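Local coordinates for NADPH-dependent nitro/flavin reductase (Bacillus subtilis, PDB 3N2S) that uses NADPH to reduce FMN, nitroaromatic compounds, quinones and azo dyes, shows NADH oxidase activity, and works as an FMN-binding homodimer, at the interface of chains A and B. Coordinates in Å, arbitrary orientation; residue numbers count along the deposited sequence, not the author numbering. Chains: chain A/B, NADPH-dependent nitro/flavin reductase.

Contact 1: the interface of chains A and B. Residues chain A 173-176, 201, 205, 209, 221, 224-225; chain B 39, 41-44, 85-86.
The ring of B:Tyr42 is sandwiched in a pocket of chain A. The aliphatic CE of A:Lys173 lies over one face, 3.8 Å from the ring centroid, and on the opposite face the five-membered ring of A:Trp221 stands edge-on, the planes 88° apart. CG of B:Tyr42 is anti to its backbone N (chi1 -153°), which sends the ring inward until its tip meets the end of A:Ile205. There the phenol OH donates to A:Pro174 O at 2.5 Å, in the carbonyl plane on a lone pair, while A:Tyr201 OH reaches the same oxygen from above that plane. An alanine here, lacking the ring and its OH, would probably loosen the packing of A:Lys173 and A:Trp221 and weaken the hold on A:Pro174 O. Farther out, A:Trp221 NE1 donates in its ring plane to B:Tyr42 O at 2.9 Å, and B:Gln44 NE2 shares that acceptor. The amide of B:Gln44 bridges the rim: OE1 takes A:Leu176 N at 2.9 Å, nearly straight at 174°, and NE2 gives to A:Tyr201 OH at 3.0 Å. The site joins the 3-10 turn 40-42 of chain B to helices 191-213 and 221-229 and loop 173-176 of chain A.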
loop_
_atom_site.group_PDB
_atom_site.type_symbol
_atom_site.label_atom_id
_atom_site.label_comp_id
_atom_site.label_asym_id
_atom_site.label_seq_id
_atom_site.Cartn_x
_atom_site.Cartn_y
_atom_site.Cartn_z
ATOM N N LYS A 173 1.607 -19.601 -3.958
ATOM C CA LYS A 173 0.201 -19.789 -3.623
ATOM C C LYS A 173 -0.644 -19.242 -4.765
ATOM O O LYS A 173 -0.446 -18.095 -5.157
ATOM C CB LYS A 173 -0.136 -19.048 -2.315
ATOM C CG LYS A 173 0.071 -19.885 -1.079
ATOM C CD LYS A 173 -0.221 -19.015 0.120
ATOM C CE LYS A 173 -1.222 -19.617 1.047
ATOM N NZ LYS A 173 -1.473 -18.720 2.178
ATOM N N PRO A 174 -1.597 -20.020 -5.325
ATOM C CA PRO A 174 -2.403 -19.493 -6.443
ATOM C C PRO A 174 -3.249 -18.289 -6.042
ATOM O O PRO A 174 -3.760 -18.212 -4.921
ATOM C CB PRO A 174 -3.296 -20.679 -6.836
ATOM C CG PRO A 174 -2.592 -21.889 -6.301
ATOM C CD PRO A 174 -1.975 -21.406 -5.001
ATOM N N ARG A 175 -3.373 -17.350 -6.965
ATOM C CA ARG A 175 -4.154 -16.142 -6.776
ATOM C C ARG A 175 -5.516 -16.319 -7.430
ATOM O O ARG A 175 -5.674 -17.190 -8.291
ATOM C CB ARG A 175 -3.418 -14.942 -7.407
ATOM C CG ARG A 175 -2.128 -14.560 -6.652
ATOM C CD ARG A 175 -2.405 -14.145 -5.198
ATOM N NE ARG A 175 -1.238 -13.522 -4.563
ATOM C CZ ARG A 175 -0.380 -14.161 -3.779
ATOM N NH1 ARG A 175 -0.509 -15.462 -3.563
ATOM N NH2 ARG A 175 0.619 -13.504 -3.204
ATOM N N LEU A 176 -6.485 -15.477 -7.034
ATOM C CA LEU A 176 -7.829 -15.476 -7.620
ATOM C C LEU A 176 -7.763 -15.439 -9.142
ATOM O O LEU A 176 -6.863 -14.798 -9.704
ATOM C CB LEU A 176 -8.600 -14.217 -7.167
ATOM C CG LEU A 176 -9.238 -14.260 -5.754
ATOM C CD1 LEU A 176 -9.450 -12.833 -5.230
ATOM C CD2 LEU A 176 -10.589 -15.002 -5.772
ATOM N N TYR A 201 -11.957 -21.257 -8.194
ATOM C CA TYR A 201 -10.894 -20.921 -7.242
ATOM C C TYR A 201 -10.891 -21.829 -6.036
ATOM O O TYR A 201 -9.827 -22.300 -5.659
ATOM C CB TYR A 201 -10.960 -19.450 -6.818
ATOM C CG TYR A 201 -9.721 -18.991 -6.079
ATOM C CD1 TYR A 201 -8.446 -19.227 -6.596
ATOM C CD2 TYR A 201 -9.821 -18.259 -4.906
ATOM C CE1 TYR A 201 -7.304 -18.759 -5.942
ATOM C CE2 TYR A 201 -8.688 -17.760 -4.259
ATOM C CZ TYR A 201 -7.433 -18.015 -4.775
ATOM O OH TYR A 201 -6.329 -17.545 -4.106
ATOM N N ILE A 205 -7.739 -24.140 -4.884
ATOM C CA ILE A 205 -7.145 -24.064 -3.545
ATOM C C ILE A 205 -7.220 -25.387 -2.794
ATOM O O ILE A 205 -6.229 -25.791 -2.175
ATOM C CB ILE A 205 -7.727 -22.844 -2.770
ATOM C CG1 ILE A 205 -7.355 -21.498 -3.468
ATOM C CG2 ILE A 205 -7.287 -22.831 -1.299
ATOM C CD1 ILE A 205 -5.855 -21.291 -3.834
ATOM N N TYR A 209 -3.949 -27.520 -1.499
ATOM C CA TYR A 209 -3.694 -28.041 -0.154
ATOM C C TYR A 209 -3.560 -29.555 -0.121
ATOM O O TYR A 209 -2.692 -30.057 0.594
ATOM C CB TYR A 209 -4.717 -27.544 0.872
ATOM C CG TYR A 209 -4.614 -26.063 1.146
ATOM C CD1 TYR A 209 -3.384 -25.466 1.405
ATOM C CD2 TYR A 209 -5.747 -25.257 1.171
ATOM C CE1 TYR A 209 -3.280 -24.100 1.656
ATOM C CE2 TYR A 209 -5.658 -23.892 1.445
ATOM C CZ TYR A 209 -4.418 -23.312 1.654
ATOM O OH TYR A 209 -4.305 -21.972 1.922
ATOM N N TRP A 221 -10.715 -22.028 -0.392
ATOM C CA TRP A 221 -10.329 -20.661 -0.057
ATOM C C TRP A 221 -11.429 -19.974 0.741
ATOM O O TRP A 221 -11.141 -19.382 1.770
ATOM C CB TRP A 221 -10.035 -19.860 -1.336
ATOM C CG TRP A 221 -9.529 -18.482 -1.059
ATOM C CD1 TRP A 221 -8.283 -18.138 -0.620
ATOM C CD2 TRP A 221 -10.247 -17.257 -1.245
ATOM N NE1 TRP A 221 -8.174 -16.771 -0.533
ATOM C CE2 TRP A 221 -9.365 -16.202 -0.914
ATOM C CE3 TRP A 221 -11.535 -16.945 -1.708
ATOM C CZ2 TRP A 221 -9.737 -14.857 -1.006
ATOM C CZ3 TRP A 221 -11.905 -15.611 -1.794
ATOM C CH2 TRP A 221 -11.003 -14.580 -1.469
ATOM N N GLN A 224 -11.500 -21.177 4.311
ATOM C CA GLN A 224 -10.301 -20.693 5.001
ATOM C C GLN A 224 -10.413 -19.197 5.355
ATOM O O GLN A 224 -10.220 -18.845 6.515
ATOM C CB GLN A 224 -9.054 -20.940 4.138
ATOM C CG GLN A 224 -7.737 -20.635 4.855
ATOM C CD GLN A 224 -6.526 -20.841 3.985
ATOM O OE1 GLN A 224 -6.535 -20.656 2.767
ATOM N NE2 GLN A 224 -5.463 -21.294 4.602
ATOM N N ILE A 225 -10.746 -18.335 4.376
ATOM C CA ILE A 225 -10.812 -16.888 4.628
ATOM C C ILE A 225 -11.858 -16.483 5.642
ATOM O O ILE A 225 -11.586 -15.625 6.482
ATOM C CB ILE A 225 -10.721 -15.952 3.371
ATOM C CG1 ILE A 225 -11.838 -16.216 2.349
ATOM C CG2 ILE A 225 -9.340 -16.038 2.726
ATOM C CD1 ILE A 225 -12.935 -15.249 2.387
ATOM N N THR B 39 -0.558 -10.690 0.440
ATOM C CA THR B 39 -1.916 -10.331 0.824
ATOM C C THR B 39 -2.206 -10.843 2.240
ATOM O O THR B 39 -1.990 -12.012 2.512
ATOM C CB THR B 39 -2.936 -10.834 -0.234
ATOM O OG1 THR B 39 -4.238 -10.800 0.356
ATOM C CG2 THR B 39 -2.637 -12.269 -0.716
ATOM N N SER B 41 -3.572 -12.546 5.310
ATOM C CA SER B 41 -4.347 -13.779 5.491
ATOM C C SER B 41 -4.915 -14.356 4.186
ATOM O O SER B 41 -5.988 -14.953 4.226
ATOM C CB SER B 41 -5.455 -13.587 6.530
ATOM O OG SER B 41 -4.918 -13.158 7.766
ATOM N N TYR B 42 -4.241 -14.093 3.029
ATOM C CA TYR B 42 -4.611 -14.617 1.700
ATOM C C TYR B 42 -5.963 -14.050 1.213
ATOM O O TYR B 42 -6.523 -14.557 0.242
ATOM C CB TYR B 42 -4.703 -16.170 1.825
ATOM C CG TYR B 42 -4.447 -17.016 0.594
ATOM C CD1 TYR B 42 -3.918 -16.456 -0.574
ATOM C CD2 TYR B 42 -4.659 -18.388 0.619
ATOM C CE1 TYR B 42 -3.650 -17.249 -1.701
ATOM C CE2 TYR B 42 -4.405 -19.184 -0.499
ATOM C CZ TYR B 42 -3.890 -18.615 -1.648
ATOM O OH TYR B 42 -3.600 -19.453 -2.701
ATOM N N VAL B 43 -6.475 -12.997 1.868
ATOM C CA VAL B 43 -7.798 -12.440 1.576
ATOM C C VAL B 43 -7.961 -11.765 0.240
ATOM O O VAL B 43 -9.092 -11.692 -0.232
ATOM C CB VAL B 43 -8.425 -11.616 2.752
ATOM C CG1 VAL B 43 -8.346 -12.396 4.073
ATOM C CG2 VAL B 43 -7.758 -10.246 2.900
ATOM N N GLN B 44 -6.862 -11.204 -0.337
ATOM C CA GLN B 44 -6.853 -10.512 -1.635
ATOM C C GLN B 44 -8.027 -9.515 -1.677
ATOM O O GLN B 44 -8.889 -9.577 -2.571
ATOM C CB GLN B 44 -6.910 -11.533 -2.788
ATOM C CG GLN B 44 -5.709 -12.486 -2.794
ATOM C CD GLN B 44 -5.944 -13.744 -3.590
ATOM O OE1 GLN B 44 -5.856 -13.735 -4.812
ATOM N NE2 GLN B 44 -6.206 -14.850 -2.908
ATOM N N ARG B 85 -16.640 -9.225 -2.169
ATOM C CA ARG B 85 -16.321 -10.615 -2.532
ATOM C C ARG B 85 -16.523 -11.511 -1.290
ATOM O O ARG B 85 -17.187 -12.558 -1.356
ATOM C CB ARG B 85 -14.851 -10.656 -3.015
ATOM C CG ARG B 85 -14.323 -12.015 -3.440
ATOM C CD ARG B 85 -12.891 -11.925 -3.956
ATOM N NE ARG B 85 -12.775 -11.045 -5.131
ATOM C CZ ARG B 85 -12.000 -9.967 -5.172
ATOM N NH1 ARG B 85 -11.271 -9.625 -4.119
ATOM N NH2 ARG B 85 -11.962 -9.212 -6.260
ATOM N N HIS B 86 -16.004 -11.050 -0.149
ATOM C CA HIS B 86 -16.044 -11.744 1.144
ATOM C C HIS B 86 -17.480 -11.780 1.717
ATOM O O HIS B 86 -17.923 -12.834 2.187
ATOM C CB HIS B 86 -15.004 -11.109 2.092
ATOM C CG HIS B 86 -13.669 -10.922 1.401
ATOM N ND1 HIS B 86 -13.451 -9.867 0.513
ATOM C CD2 HIS B 86 -12.586 -11.733 1.380
ATOM C CE1 HIS B 86 -12.229 -10.040 0.035
ATOM N NE2 HIS B 86 -11.661 -11.145 0.535
#

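Contact 2: the interface of chains A and B. Residues chain A 8, 11, 115, 119, 123, 132, 134, 175; chain B 33, 36-38, 116, 119-120.
B:Leu116 forms the apolar centre, its branched end directed tip to tip at A:Tyr134. Its CD1 sits over one face of the tyrosine ring, 3.8 Å from CZ, offset toward the rim, and its CD2 also packs on CB of A:Ala115 and CB of A:Gln119. The chain of A:Gln119 crosses B:Leu116 at about a right angle and bends at chi2 (53°), so that its NE2 donates to A:Tyr134 OH at 2.7 Å, a short but bent bond that helps to position the phenol. Beside this core, CG2 of A:Ile8 packs against B:Ser33 and the amide of B:Asn120. The amides of A:Gln119 and B:Asn120 stand almost perpendicular, at 89°, and do not hydrogen-bond despite their proximity. Toward the rim, two oxygens of chain B lie well out of the A:His11 ring plane, obliquely over the side facing them: NE2 is 3.0 Å from B:Ser38 OG and ND1 3.2 Å from B:Ala36 O, close polar contacts that are at best strongly bent, weak hydrogen bonds. A:Arg175 NH2 donates to B:Ala37 O at 2.8 Å, coming from above the carbonyl plane. Waters complete the seam: one joins A:Tyr134 N to B:Ser38 OG, another A:Gln119 NE2 to B:Ser38, and a third A:Ile8 O to B:Asn120 OD1. A:His11, A:Tyr134 and A:Arg175 from one subunit and B:Ser38 and B:Leu116 from the other belong to the FMN pocket, so the contact probably helps to build the flavin site from both subunits.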
loop_
_atom_site.group_PDB
_atom_site.type_symbol
_atom_site.label_atom_id
_atom_site.label_comp_id
_atom_site.label_asym_id
_atom_site.label_seq_id
_atom_site.Cartn_x
_atom_site.Cartn_y
_atom_site.Cartn_z
ATOM N N ILE A 8 8.743 -10.435 -9.747
ATOM C CA ILE A 8 7.427 -10.100 -9.177
ATOM C C ILE A 8 6.516 -11.326 -9.163
ATOM O O ILE A 8 5.956 -11.664 -8.115
ATOM C CB ILE A 8 6.781 -8.886 -9.912
ATOM C CG1 ILE A 8 7.549 -7.581 -9.591
ATOM C CG2 ILE A 8 5.270 -8.752 -9.565
ATOM C CD1 ILE A 8 7.250 -6.361 -10.563
ATOM N N HIS A 11 7.140 -14.361 -6.597
ATOM C CA HIS A 11 6.954 -14.153 -5.161
ATOM C C HIS A 11 6.233 -15.257 -4.394
ATOM O O HIS A 11 5.191 -15.748 -4.822
ATOM C CB HIS A 11 6.229 -12.814 -4.865
ATOM C CG HIS A 11 5.766 -12.736 -3.430
ATOM N ND1 HIS A 11 4.488 -13.119 -3.065
ATOM C CD2 HIS A 11 6.466 -12.456 -2.313
ATOM C CE1 HIS A 11 4.446 -13.019 -1.747
ATOM N NE2 HIS A 11 5.600 -12.612 -1.253
ATOM N N ALA A 115 2.433 1.527 2.511
ATOM C CA ALA A 115 2.309 0.249 1.778
ATOM C C ALA A 115 3.073 0.288 0.440
ATOM O O ALA A 115 3.761 -0.684 0.120
ATOM C CB ALA A 115 0.843 -0.093 1.545
ATOM N N GLN A 119 6.147 -2.310 -0.450
ATOM C CA GLN A 119 6.167 -3.187 -1.619
ATOM C C GLN A 119 7.383 -2.951 -2.518
ATOM O O GLN A 119 7.909 -3.914 -3.076
ATOM C CB GLN A 119 4.825 -3.221 -2.363
ATOM C CG GLN A 119 4.744 -4.340 -3.420
ATOM C CD GLN A 119 5.067 -5.762 -2.977
ATOM O OE1 GLN A 119 5.581 -6.574 -3.763
ATOM N NE2 GLN A 119 4.815 -6.120 -1.733
ATOM N N ILE A 123 10.064 -5.946 -3.407
ATOM C CA ILE A 123 10.547 -6.262 -4.774
ATOM C C ILE A 123 12.074 -6.112 -4.842
ATOM O O ILE A 123 12.755 -6.968 -5.429
ATOM C CB ILE A 123 9.825 -5.432 -5.849
ATOM C CG1 ILE A 123 8.299 -5.705 -5.858
ATOM C CG2 ILE A 123 10.409 -5.677 -7.251
ATOM C CD1 ILE A 123 7.557 -4.389 -6.356
ATOM N N ILE A 132 11.160 -12.433 1.799
ATOM C CA ILE A 132 10.414 -11.494 2.641
ATOM C C ILE A 132 9.141 -12.138 3.180
ATOM O O ILE A 132 8.564 -13.022 2.544
ATOM C CB ILE A 132 10.097 -10.124 1.933
ATOM C CG1 ILE A 132 9.085 -10.246 0.753
ATOM C CG2 ILE A 132 11.352 -9.363 1.494
ATOM C CD1 ILE A 132 7.564 -10.060 1.137
ATOM N N TYR A 134 5.625 -10.255 5.160
ATOM C CA TYR A 134 4.937 -9.153 5.848
ATOM C C TYR A 134 4.401 -9.704 7.155
ATOM O O TYR A 134 4.048 -10.877 7.215
ATOM C CB TYR A 134 3.757 -8.659 5.020
ATOM C CG TYR A 134 4.124 -7.714 3.907
ATOM C CD1 TYR A 134 3.959 -6.340 4.052
ATOM C CD2 TYR A 134 4.613 -8.191 2.690
ATOM C CE1 TYR A 134 4.289 -5.461 3.026
ATOM C CE2 TYR A 134 4.924 -7.325 1.648
ATOM C CZ TYR A 134 4.773 -5.957 1.827
ATOM O OH TYR A 134 5.046 -5.104 0.806
ATOM N N ARG A 175 -3.373 -17.350 -6.965
ATOM C CA ARG A 175 -4.154 -16.142 -6.776
ATOM C C ARG A 175 -5.516 -16.319 -7.430
ATOM O O ARG A 175 -5.674 -17.190 -8.291
ATOM C CB ARG A 175 -3.418 -14.942 -7.407
ATOM C CG ARG A 175 -2.128 -14.560 -6.652
ATOM C CD ARG A 175 -2.405 -14.145 -5.198
ATOM N NE ARG A 175 -1.238 -13.522 -4.563
ATOM C CZ ARG A 175 -0.380 -14.161 -3.779
ATOM N NH1 ARG A 175 -0.509 -15.462 -3.563
ATOM N NH2 ARG A 175 0.619 -13.504 -3.204
ATOM N N SER B 33 0.867 -9.257 -12.376
ATOM C CA SER B 33 1.938 -8.688 -11.535
ATOM C C SER B 33 1.353 -8.104 -10.261
ATOM O O SER B 33 1.872 -8.374 -9.174
ATOM C CB SER B 33 2.711 -7.623 -12.301
ATOM O OG SER B 33 3.418 -8.240 -13.364
ATOM N N ALA B 36 0.240 -10.808 -7.791
ATOM C CA ALA B 36 1.361 -11.558 -7.201
ATOM C C ALA B 36 1.850 -10.961 -5.872
ATOM O O ALA B 36 2.636 -11.596 -5.164
ATOM C CB ALA B 36 2.515 -11.634 -8.204
ATOM N N ALA B 37 1.398 -9.745 -5.518
ATOM C CA ALA B 37 1.825 -9.140 -4.252
ATOM C C ALA B 37 1.332 -9.983 -3.068
ATOM O O ALA B 37 0.299 -10.675 -3.166
ATOM C CB ALA B 37 1.249 -7.713 -4.136
ATOM N N SER B 38 2.039 -9.877 -1.934
ATOM C CA SER B 38 1.606 -10.496 -0.675
ATOM C C SER B 38 0.205 -9.934 -0.347
ATOM O O SER B 38 -0.161 -8.836 -0.802
ATOM C CB SER B 38 2.571 -10.138 0.450
ATOM O OG SER B 38 3.862 -10.674 0.192
ATOM N N LEU B 116 -0.366 -2.621 -2.144
ATOM C CA LEU B 116 0.744 -3.531 -2.516
ATOM C C LEU B 116 0.565 -4.025 -3.964
ATOM O O LEU B 116 1.529 -4.073 -4.730
ATOM C CB LEU B 116 0.854 -4.742 -1.568
ATOM C CG LEU B 116 1.007 -4.502 -0.074
ATOM C CD1 LEU B 116 1.162 -5.835 0.668
ATOM C CD2 LEU B 116 2.162 -3.561 0.256
ATOM N N GLN B 119 1.464 -1.109 -6.401
ATOM C CA GLN B 119 2.899 -0.862 -6.528
ATOM C C GLN B 119 3.610 -1.952 -7.340
ATOM O O GLN B 119 4.543 -1.633 -8.088
ATOM C CB GLN B 119 3.568 -0.567 -5.182
ATOM C CG GLN B 119 5.013 -0.046 -5.320
ATOM C CD GLN B 119 5.249 1.136 -6.257
ATOM O OE1 GLN B 119 6.332 1.264 -6.869
ATOM N NE2 GLN B 119 4.286 2.016 -6.408
ATOM N N ASN B 120 3.109 -3.190 -7.272
ATOM C CA ASN B 120 3.629 -4.277 -8.125
ATOM C C ASN B 120 3.309 -3.945 -9.594
ATOM O O ASN B 120 4.172 -4.094 -10.469
ATOM C CB ASN B 120 2.981 -5.603 -7.746
ATOM C CG ASN B 120 3.897 -6.534 -7.005
ATOM O OD1 ASN B 120 3.576 -7.691 -6.747
ATOM N ND2 ASN B 120 5.050 -6.063 -6.651
HETATM O O HOH W 1 4.583 -11.575 2.844
HETATM O O HOH W 2 4.798 -8.775 -1.697
HETATM O O HOH W 3 5.015 -10.027 -6.033
#

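Contact 3: the interface of chains A and B. Residues chain A 233-235, 237-238; chain B 103-105, 249.
Charge pairing joins A:Arg234 to B:Glu105. The arginine runs extended from CG to NE and crosses the glutamate obliquely, the guanidinium and carboxylate planes 85° apart; A:Arg234 NH1 forms a salt bridge with B:Glu105 OE2 at 2.8 Å, meeting it from above the carboxylate plane. B:Glu105 bends at chi2 (61°) to bring its carboxylate there, and its CD packs 3.5 Å from CD of A:Arg234. Direct hydrogen bonds centre on the carboxamide oxygen of A:Asn238, which accepts B:Thr104 N at 2.9 Å in an almost straight bond (172° at H). Nearby, B:Asn103 ND2 donates to A:Pro233 O at 3.1 Å, the acceptor lying near the amide plane and the donor above the carbonyl plane. Two waters add bridges: one links A:Arg234 O and A:Asn238 OD1 to B:Glu105 N, the other connects A:Asn238 O with B:Thr104 OG1. In van der Waals packing, A:Leu237 lies alongside B:Glu105 and A:Asn238 rests against the poorly ordered C-terminal B:Asn249. In the fold, the start of helix 237-243 and the preceding loop of chain A meet the N-terminal end of helix 104-127 of chain B, where A:Asn238 OD1 and the bridging water accept backbone N-H groups of the first turn.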
loop_
_atom_site.group_PDB
_atom_site.type_symbol
_atom_site.label_atom_id
_atom_site.label_comp_id
_atom_site.label_asym_id
_atom_site.label_seq_id
_atom_site.Cartn_x
_atom_site.Cartn_y
_atom_site.Cartn_z
ATOM N N PRO A 233 -10.568 -10.520 15.688
ATOM C CA PRO A 233 -10.993 -9.458 14.752
ATOM C C PRO A 233 -10.337 -8.089 14.907
ATOM O O PRO A 233 -10.487 -7.245 14.018
ATOM C CB PRO A 233 -12.505 -9.382 14.969
ATOM C CG PRO A 233 -12.704 -9.865 16.342
ATOM C CD PRO A 233 -11.694 -10.935 16.552
ATOM N N ARG A 234 -9.615 -7.873 16.031
ATOM C CA ARG A 234 -8.900 -6.626 16.367
ATOM C C ARG A 234 -9.838 -5.392 16.413
ATOM O O ARG A 234 -9.509 -4.308 15.897
ATOM C CB ARG A 234 -7.698 -6.390 15.426
ATOM C CG ARG A 234 -6.638 -7.491 15.489
ATOM C CD ARG A 234 -5.660 -7.401 14.330
ATOM N NE ARG A 234 -4.723 -8.533 14.326
ATOM C CZ ARG A 234 -4.031 -8.939 13.264
ATOM N NH1 ARG A 234 -4.144 -8.306 12.106
ATOM N NH2 ARG A 234 -3.225 -9.984 13.353
ATOM N N THR A 235 -11.019 -5.575 17.034
ATOM C CA THR A 235 -12.044 -4.514 17.187
ATOM C C THR A 235 -11.518 -3.275 17.945
ATOM O O THR A 235 -11.933 -2.160 17.627
ATOM C CB THR A 235 -13.314 -5.085 17.857
ATOM O OG1 THR A 235 -13.015 -5.440 19.205
ATOM C CG2 THR A 235 -13.861 -6.282 17.125
ATOM N N LEU A 237 -8.909 -1.666 17.575
ATOM C CA LEU A 237 -8.304 -0.714 16.637
ATOM C C LEU A 237 -9.240 0.434 16.261
ATOM O O LEU A 237 -8.759 1.512 15.944
ATOM C CB LEU A 237 -7.735 -1.409 15.391
ATOM C CG LEU A 237 -6.494 -2.310 15.640
ATOM C CD1 LEU A 237 -6.152 -3.117 14.407
ATOM C CD2 LEU A 237 -5.280 -1.465 16.045
ATOM N N ASN A 238 -10.568 0.223 16.307
ATOM C CA ASN A 238 -11.567 1.274 16.024
ATOM C C ASN A 238 -11.266 2.506 16.876
ATOM O O ASN A 238 -11.174 3.619 16.345
ATOM C CB ASN A 238 -12.994 0.762 16.330
ATOM C CG ASN A 238 -13.490 -0.339 15.437
ATOM O OD1 ASN A 238 -12.819 -0.783 14.493
ATOM N ND2 ASN A 238 -14.683 -0.825 15.735
ATOM N N ASN B 103 -15.289 -2.797 10.430
ATOM C CA ASN B 103 -14.333 -2.329 11.420
ATOM C C ASN B 103 -13.069 -1.710 10.809
ATOM O O ASN B 103 -12.820 -1.872 9.614
ATOM C CB ASN B 103 -14.055 -3.388 12.501
ATOM C CG ASN B 103 -13.043 -4.495 12.227
ATOM O OD1 ASN B 103 -12.550 -4.720 11.103
ATOM N ND2 ASN B 103 -12.746 -5.255 13.282
ATOM N N THR B 104 -12.289 -1.001 11.626
ATOM C CA THR B 104 -11.063 -0.317 11.204
ATOM C C THR B 104 -10.031 -1.327 10.686
ATOM O O THR B 104 -9.388 -1.070 9.667
ATOM C CB THR B 104 -10.567 0.597 12.318
ATOM O OG1 THR B 104 -11.562 1.610 12.486
ATOM C CG2 THR B 104 -9.209 1.257 12.003
ATOM N N GLU B 105 -9.892 -2.467 11.387
ATOM C CA GLU B 105 -8.951 -3.519 11.010
ATOM C C GLU B 105 -9.124 -3.938 9.551
ATOM O O GLU B 105 -8.136 -3.941 8.802
ATOM C CB GLU B 105 -9.036 -4.716 11.972
ATOM C CG GLU B 105 -8.247 -5.955 11.538
ATOM C CD GLU B 105 -6.737 -5.852 11.373
ATOM O OE1 GLU B 105 -6.146 -4.820 11.762
ATOM O OE2 GLU B 105 -6.133 -6.837 10.888
ATOM N N ASN B 249 -17.323 1.210 12.173
ATOM C CA ASN B 249 -16.815 0.929 13.517
ATOM C C ASN B 249 -17.910 0.730 14.573
ATOM O O ASN B 249 -18.198 1.626 15.365
ATOM C CB ASN B 249 -15.764 1.985 13.924
ATOM C CG ASN B 249 -14.683 2.188 12.884
ATOM O OD1 ASN B 249 -14.135 1.231 12.333
ATOM N ND2 ASN B 249 -14.358 3.437 12.582
HETATM O O HOH W 4 -10.914 -2.775 14.167
HETATM O O HOH W 5 -10.984 3.914 13.677
#

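Contacts 1 and 2 are neighbours, the centres of their C-alpha atoms about 15 Å apart, and A:Arg175 takes part in both. Contact 3 lies about 21 Å from contact 1 and 24 Å from contact 2, measured between the same centres, yet it is tied to contact 2 through helix 104-127 of chain B, which meets chain A at its beginning in contact 3 and farther along in contact 2. Segment 36-44 of chain B likewise spans contacts 1 and 2. Two-fold symmetry repeats all three with the chains exchanged, giving a homodimer whose contacts are spread over several elements of each chain and whose flavin pockets draw on both subunits.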